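Local coordinates for protein vibralactone Cyclase (Boreostereum vibrans, PDB 6KD0) that catalyses the cyclization that forms the fused bicyclic beta-lactone of vibralactone and belongs to the alpha/beta hydrolase family, at residues V101-W106 against A174-G179; G109-D114 against S131-L136. One frame throughout, in Å; residues are numbered along the deposited sequence.

Contact 1, its centre about 4 Å from the centre of the chain, joins the probable nucleophile elbow around Ser177 to the loop 101-106. Contact 2, its centre about 11 Å from the centre of the chain, ties the continuation of the same loop to strand 128-132 and the residues that follow it. In sequence it is nested inside the loop closed by contact 1, and the two centres are about 9 Å apart. They touch directly: His102 O is probably hydrogen-bonded to Tyr134 OH at 2.7 Å, with the two rings stacked, and Met113 SD packs 3.3 Å from Cys103 O. Ser177 of contact 1 is bonded to His311 and, with Asp281, fits a Ser-His-Asp triad; contact 2 holds none of these three.

Contact 1: residues V101-W106 against A174-G179; sequences VHCGGW and AGQSAG
Val101 O is gripped by backbone groups of 174-179: Gln176 N donates to it at 3.0 Å, nearly along the C=O axis, and CA-H groups of Gly175 and Gly179 lean on it. With Val101 N bonded to Ala174 O at 2.8 Å, this makes a parallel bridge. Beyond it lies a turn with the GxSxG pattern, probably the nucleophile elbow, whose strained backbone at Ser177 (phi 57°, psi -122°) presents OG to His311. A side chain on Gly179 would strike the carbonyls of Val101 and His102. A water accepts from Gly104 N, Gly105 N and Ala178 N and bonds Ser177 OG at 2.6 Å, a site consistent with the oxyanion hole. Another links Cys103 N to Gln176 OE1, while Gln176 NE2 is bonded to Gln207 OE1. Trp106 CG, anti to the carbonyl carbon (chi1 -56°), brings the indole face over Ala178 CB, a CH-pi contact 3.6 Å from the five-membered ring centroid. An alanine in place of Trp106 would probably strip Ala178 CB of this cover and leave Asn181 OD1 without its indole N-H donor. Strands 97-101 and 171-176 lie side by side in the central sheet, Ala178 begins helix 178-192, and helix 239-249 packs on Trp106.

Contact 2: residues G109-D114 against S131-L136; sequences GNYEMD and SIDYRL
Asp133 and Tyr111 meet in the alpha/beta hydrolase fold where the loop leaving strand 97-101 passes strand 128-132 and the residues after it, the two strands being joined by a beta-alpha-beta crossover through helix 115-125. The carboxylate of Asp133 reaches across by its tip: Tyr111 N donates to Asp133 OD1 at 2.8 Å, on the syn side and 19° out of the carboxylate plane, while Asp133 OD2 is taken by His79 ND1. The same group lies at the edge of the Tyr111 ring, Asp133 OD2 3.5 Å from Tyr111 CD1 and the planes 31° apart. Tyr111 CG stands between its backbone N and carbonyl carbon (chi1 75°), which turns this edge to the acid; His79 meets the ring edge-to-face. Asn110 CB lies 3.3 Å from Asp133 OD1, and Asn110 OD1 accepts from Glu112 N, an Asx turn. Leu136 CD1 rests 3.7 Å from Gly109 N, where a side chain on the glycine would run into Met113 SD and, at these backbone angles, jam against the preceding carbonyl O. One water joins Tyr111 O to Ser131 OG. A second bridge is made by a water that donates to Gly109 O at 3.0 Å and to Tyr134 O at 2.6 Å.

Contact 1: residues V101-W106 against A174-G179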
loop_
_atom_site.group_PDB
_atom_site.type_symbol
_atom_site.label_atom_id
_atom_site.label_comp_id
_atom_site.label_asym_id
_atom_site.label_seq_id
_atom_site.Cartn_x
_atom_site.Cartn_y
_atom_site.Cartn_z
ATOM N N VAL A 101 -4.065 -1.303 3.485
ATOM C CA VAL A 101 -2.915 -1.300 4.392
ATOM C C VAL A 101 -2.105 -0.025 4.171
ATOM O O VAL A 101 -1.450 0.149 3.126
ATOM C CB VAL A 101 -2.032 -2.536 4.202
ATOM C CG1 VAL A 101 -1.068 -2.674 5.396
ATOM C CG2 VAL A 101 -2.899 -3.763 4.036
ATOM N N HIS A 102 -2.064 0.818 5.208
ATOM C CA HIS A 102 -1.460 2.142 5.114
ATOM C C HIS A 102 0.071 2.083 5.058
ATOM O O HIS A 102 0.709 1.077 5.393
ATOM C CB HIS A 102 -1.915 3.008 6.306
ATOM C CG HIS A 102 -1.273 2.627 7.603
ATOM N ND1 HIS A 102 0.036 2.937 7.905
ATOM C CD2 HIS A 102 -1.763 1.971 8.682
ATOM C CE1 HIS A 102 0.334 2.463 9.104
ATOM N NE2 HIS A 102 -0.743 1.876 9.599
ATOM N N CYS A 103 0.656 3.216 4.681
ATOM C CA CYS A 103 2.089 3.364 4.481
ATOM C C CYS A 103 2.796 3.738 5.782
ATOM O O CYS A 103 2.187 3.858 6.858
ATOM C CB CYS A 103 2.369 4.436 3.435
ATOM S SG CYS A 103 2.216 6.125 4.119
ATOM N N GLY A 104 4.106 3.950 5.661
ATOM C CA GLY A 104 4.864 4.567 6.731
ATOM C C GLY A 104 6.199 3.930 7.036
ATOM O O GLY A 104 6.704 4.111 8.150
ATOM N N GLY A 105 6.786 3.194 6.083
ATOM C CA GLY A 105 8.103 2.603 6.315
ATOM C C GLY A 105 8.135 1.559 7.416
ATOM O O GLY A 105 9.222 1.240 7.923
ATOM N N TRP A 106 6.963 1.015 7.791
ATOM C CA TRP A 106 6.717 0.075 8.895
ATOM C C TRP A 106 6.778 0.730 10.272
ATOM O O TRP A 106 6.390 0.103 11.267
ATOM C CB TRP A 106 7.675 -1.117 8.885
ATOM C CG TRP A 106 7.689 -1.896 7.617
ATOM C CD1 TRP A 106 6.641 -2.610 7.065
ATOM C CD2 TRP A 106 8.808 -2.079 6.742
ATOM N NE1 TRP A 106 7.049 -3.201 5.879
ATOM C CE2 TRP A 106 8.375 -2.901 5.669
ATOM C CE3 TRP A 106 10.137 -1.625 6.754
ATOM C CZ2 TRP A 106 9.221 -3.268 4.620
ATOM C CZ3 TRP A 106 10.978 -1.994 5.711
ATOM C CH2 TRP A 106 10.511 -2.806 4.655
ATOM N N ALA A 174 -5.226 -4.040 -0.779
ATOM C CA ALA A 174 -4.520 -2.922 -1.370
ATOM C C ALA A 174 -3.607 -2.349 -0.305
ATOM O O ALA A 174 -3.952 -2.366 0.874
ATOM C CB ALA A 174 -5.502 -1.859 -1.893
ATOM N N GLY A 175 -2.434 -1.881 -0.705
ATOM C CA GLY A 175 -1.522 -1.298 0.264
ATOM C C GLY A 175 -0.580 -0.306 -0.378
ATOM O O GLY A 175 -0.249 -0.402 -1.567
ATOM N N GLN A 176 -0.129 0.640 0.437
ATOM C CA GLN A 176 0.734 1.734 0.005
ATOM C C GLN A 176 2.098 1.618 0.677
ATOM O O GLN A 176 2.179 1.571 1.906
ATOM C CB GLN A 176 0.081 3.071 0.353
ATOM C CG GLN A 176 0.855 4.282 -0.072
ATOM C CD GLN A 176 0.112 5.541 0.306
ATOM O OE1 GLN A 176 0.451 6.197 1.288
ATOM N NE2 GLN A 176 -0.938 5.858 -0.443
ATOM N N SER A 177 3.159 1.569 -0.132
ATOM C CA SER A 177 4.561 1.599 0.331
ATOM C C SER A 177 4.776 0.450 1.309
ATOM O O SER A 177 4.549 -0.706 0.917
ATOM C CB SER A 177 4.898 2.993 0.859
ATOM O OG SER A 177 6.289 3.046 1.194
ATOM N N ALA A 178 5.200 0.693 2.558
ATOM C CA ALA A 178 5.414 -0.413 3.489
ATOM C C ALA A 178 4.142 -1.226 3.692
ATOM O O ALA A 178 4.204 -2.450 3.914
ATOM C CB ALA A 178 5.940 0.116 4.824
ATOM N N GLY A 179 2.978 -0.573 3.611
ATOM C CA GLY A 179 1.723 -1.303 3.714
ATOM C C GLY A 179 1.481 -2.207 2.524
ATOM O O GLY A 179 0.927 -3.306 2.671
HETATM O O HOH W 1 -1.017 5.177 3.403
HETATM O O HOH W 2 5.717 3.145 3.753
#

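Contact 2: residues G109-D114 against S131-L136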
loop_
_atom_site.group_PDB
_atom_site.type_symbol
_atom_site.label_atom_id
_atom_site.label_comp_id
_atom_site.label_asym_id
_atom_site.label_seq_id
_atom_site.Cartn_x
_atom_site.Cartn_y
_atom_site.Cartn_z
ATOM N N GLY A 109 2.441 5.541 11.309
ATOM C CA GLY A 109 1.133 5.721 10.713
ATOM C C GLY A 109 0.051 4.895 11.374
ATOM O O GLY A 109 0.294 4.070 12.256
ATOM N N ASN A 110 -1.168 5.139 10.903
ATOM C CA ASN A 110 -2.389 4.502 11.371
ATOM C C ASN A 110 -3.472 4.833 10.342
ATOM O O ASN A 110 -3.179 5.379 9.279
ATOM C CB ASN A 110 -2.740 4.948 12.804
ATOM C CG ASN A 110 -3.213 6.404 12.910
ATOM O OD1 ASN A 110 -3.261 7.156 11.933
ATOM N ND2 ASN A 110 -3.578 6.800 14.135
ATOM N N TYR A 111 -4.725 4.501 10.656
ATOM C CA TYR A 111 -5.841 4.729 9.720
ATOM C C TYR A 111 -6.004 6.203 9.299
ATOM O O TYR A 111 -6.591 6.484 8.234
ATOM C CB TYR A 111 -7.138 4.227 10.360
ATOM C CG TYR A 111 -7.598 5.200 11.430
ATOM C CD1 TYR A 111 -6.999 5.203 12.686
ATOM C CD2 TYR A 111 -8.581 6.155 11.169
ATOM C CE1 TYR A 111 -7.384 6.131 13.678
ATOM C CE2 TYR A 111 -8.974 7.072 12.143
ATOM C CZ TYR A 111 -8.376 7.050 13.385
ATOM O OH TYR A 111 -8.772 7.965 14.332
ATOM N N GLU A 112 -5.489 7.156 10.091
ATOM C CA GLU A 112 -5.709 8.566 9.764
ATOM C C GLU A 112 -5.150 8.919 8.395
ATOM O O GLU A 112 -5.771 9.699 7.653
ATOM C CB GLU A 112 -5.087 9.463 10.825
ATOM C CG GLU A 112 -5.817 9.428 12.138
ATOM C CD GLU A 112 -5.086 10.201 13.207
ATOM O OE1 GLU A 112 -4.961 11.429 13.044
ATOM O OE2 GLU A 112 -4.619 9.578 14.185
ATOM N N MET A 113 -4.040 8.273 8.015
ATOM C CA MET A 113 -3.375 8.552 6.747
ATOM C C MET A 113 -4.336 8.503 5.570
ATOM O O MET A 113 -4.293 9.365 4.682
ATOM C CB MET A 113 -2.254 7.551 6.527
ATOM C CG MET A 113 -1.059 7.799 7.431
ATOM S SD MET A 113 0.057 6.397 7.306
ATOM C CE MET A 113 1.641 7.198 7.548
ATOM N N ASP A 114 -5.200 7.495 5.533
ATOM C CA ASP A 114 -6.001 7.310 4.331
ATOM C C ASP A 114 -7.472 7.490 4.630
ATOM O O ASP A 114 -8.318 7.183 3.773
ATOM C CB ASP A 114 -5.719 5.940 3.705
ATOM C CG ASP A 114 -4.235 5.719 3.479
ATOM O OD1 ASP A 114 -3.665 6.389 2.583
ATOM O OD2 ASP A 114 -3.629 4.904 4.212
ATOM N N SER A 131 -9.474 -0.511 7.212
ATOM C CA SER A 131 -8.142 0.032 7.465
ATOM C C SER A 131 -7.714 -0.383 8.867
ATOM O O SER A 131 -8.523 -0.329 9.796
ATOM C CB SER A 131 -8.160 1.551 7.349
ATOM O OG SER A 131 -6.836 2.069 7.338
ATOM N N ILE A 132 -6.458 -0.793 9.046
ATOM C CA ILE A 132 -6.056 -1.363 10.332
ATOM C C ILE A 132 -4.776 -0.718 10.859
ATOM O O ILE A 132 -3.880 -0.325 10.100
ATOM C CB ILE A 132 -5.915 -2.905 10.267
ATOM C CG1 ILE A 132 -4.542 -3.350 9.730
ATOM C CG2 ILE A 132 -7.097 -3.510 9.513
ATOM C CD1 ILE A 132 -4.307 -3.037 8.242
ATOM N N ASP A 133 -4.706 -0.614 12.191
ATOM C CA ASP A 133 -3.572 -0.007 12.886
ATOM C C ASP A 133 -2.579 -1.095 13.300
ATOM O O ASP A 133 -2.437 -1.443 14.477
ATOM C CB ASP A 133 -4.062 0.784 14.096
ATOM C CG ASP A 133 -4.861 2.023 13.704
ATOM O OD1 ASP A 133 -4.828 2.398 12.511
ATOM O OD2 ASP A 133 -5.519 2.614 14.589
ATOM N N TYR A 134 -1.892 -1.650 12.296
ATOM C CA TYR A 134 -0.898 -2.681 12.565
ATOM C C TYR A 134 0.252 -2.107 13.388
ATOM O O TYR A 134 0.559 -0.911 13.331
ATOM C CB TYR A 134 -0.394 -3.298 11.251
ATOM C CG TYR A 134 0.291 -2.357 10.270
ATOM C CD1 TYR A 134 1.640 -2.020 10.406
ATOM C CD2 TYR A 134 -0.411 -1.837 9.178
ATOM C CE1 TYR A 134 2.271 -1.158 9.487
ATOM C CE2 TYR A 134 0.206 -0.993 8.246
ATOM C CZ TYR A 134 1.547 -0.659 8.411
ATOM O OH TYR A 134 2.148 0.175 7.506
ATOM N N ARG A 135 0.898 -2.967 14.173
ATOM C CA ARG A 135 1.936 -2.480 15.076
ATOM C C ARG A 135 3.152 -1.969 14.302
ATOM O O ARG A 135 3.525 -2.517 13.258
ATOM C CB ARG A 135 2.326 -3.577 16.068
ATOM C CG ARG A 135 1.480 -3.517 17.334
ATOM C CD ARG A 135 1.755 -4.701 18.250
ATOM N NE ARG A 135 1.160 -5.927 17.732
ATOM C CZ ARG A 135 1.217 -7.112 18.336
ATOM N NH1 ARG A 135 1.854 -7.251 19.502
ATOM N NH2 ARG A 135 0.639 -8.166 17.778
ATOM N N LEU A 136 3.761 -0.901 14.817
ATOM C CA LEU A 136 4.860 -0.208 14.158
ATOM C C LEU A 136 6.216 -0.657 14.674
ATOM O O LEU A 136 6.367 -1.047 15.836
ATOM C CB LEU A 136 4.750 1.305 14.366
ATOM C CG LEU A 136 3.433 1.908 13.855
ATOM C CD1 LEU A 136 3.397 3.401 14.140
ATOM C CD2 LEU A 136 3.275 1.617 12.377
HETATM O O HOH W 3 -0.595 1.236 12.344
HETATM O O HOH W 4 -7.780 4.731 6.748
#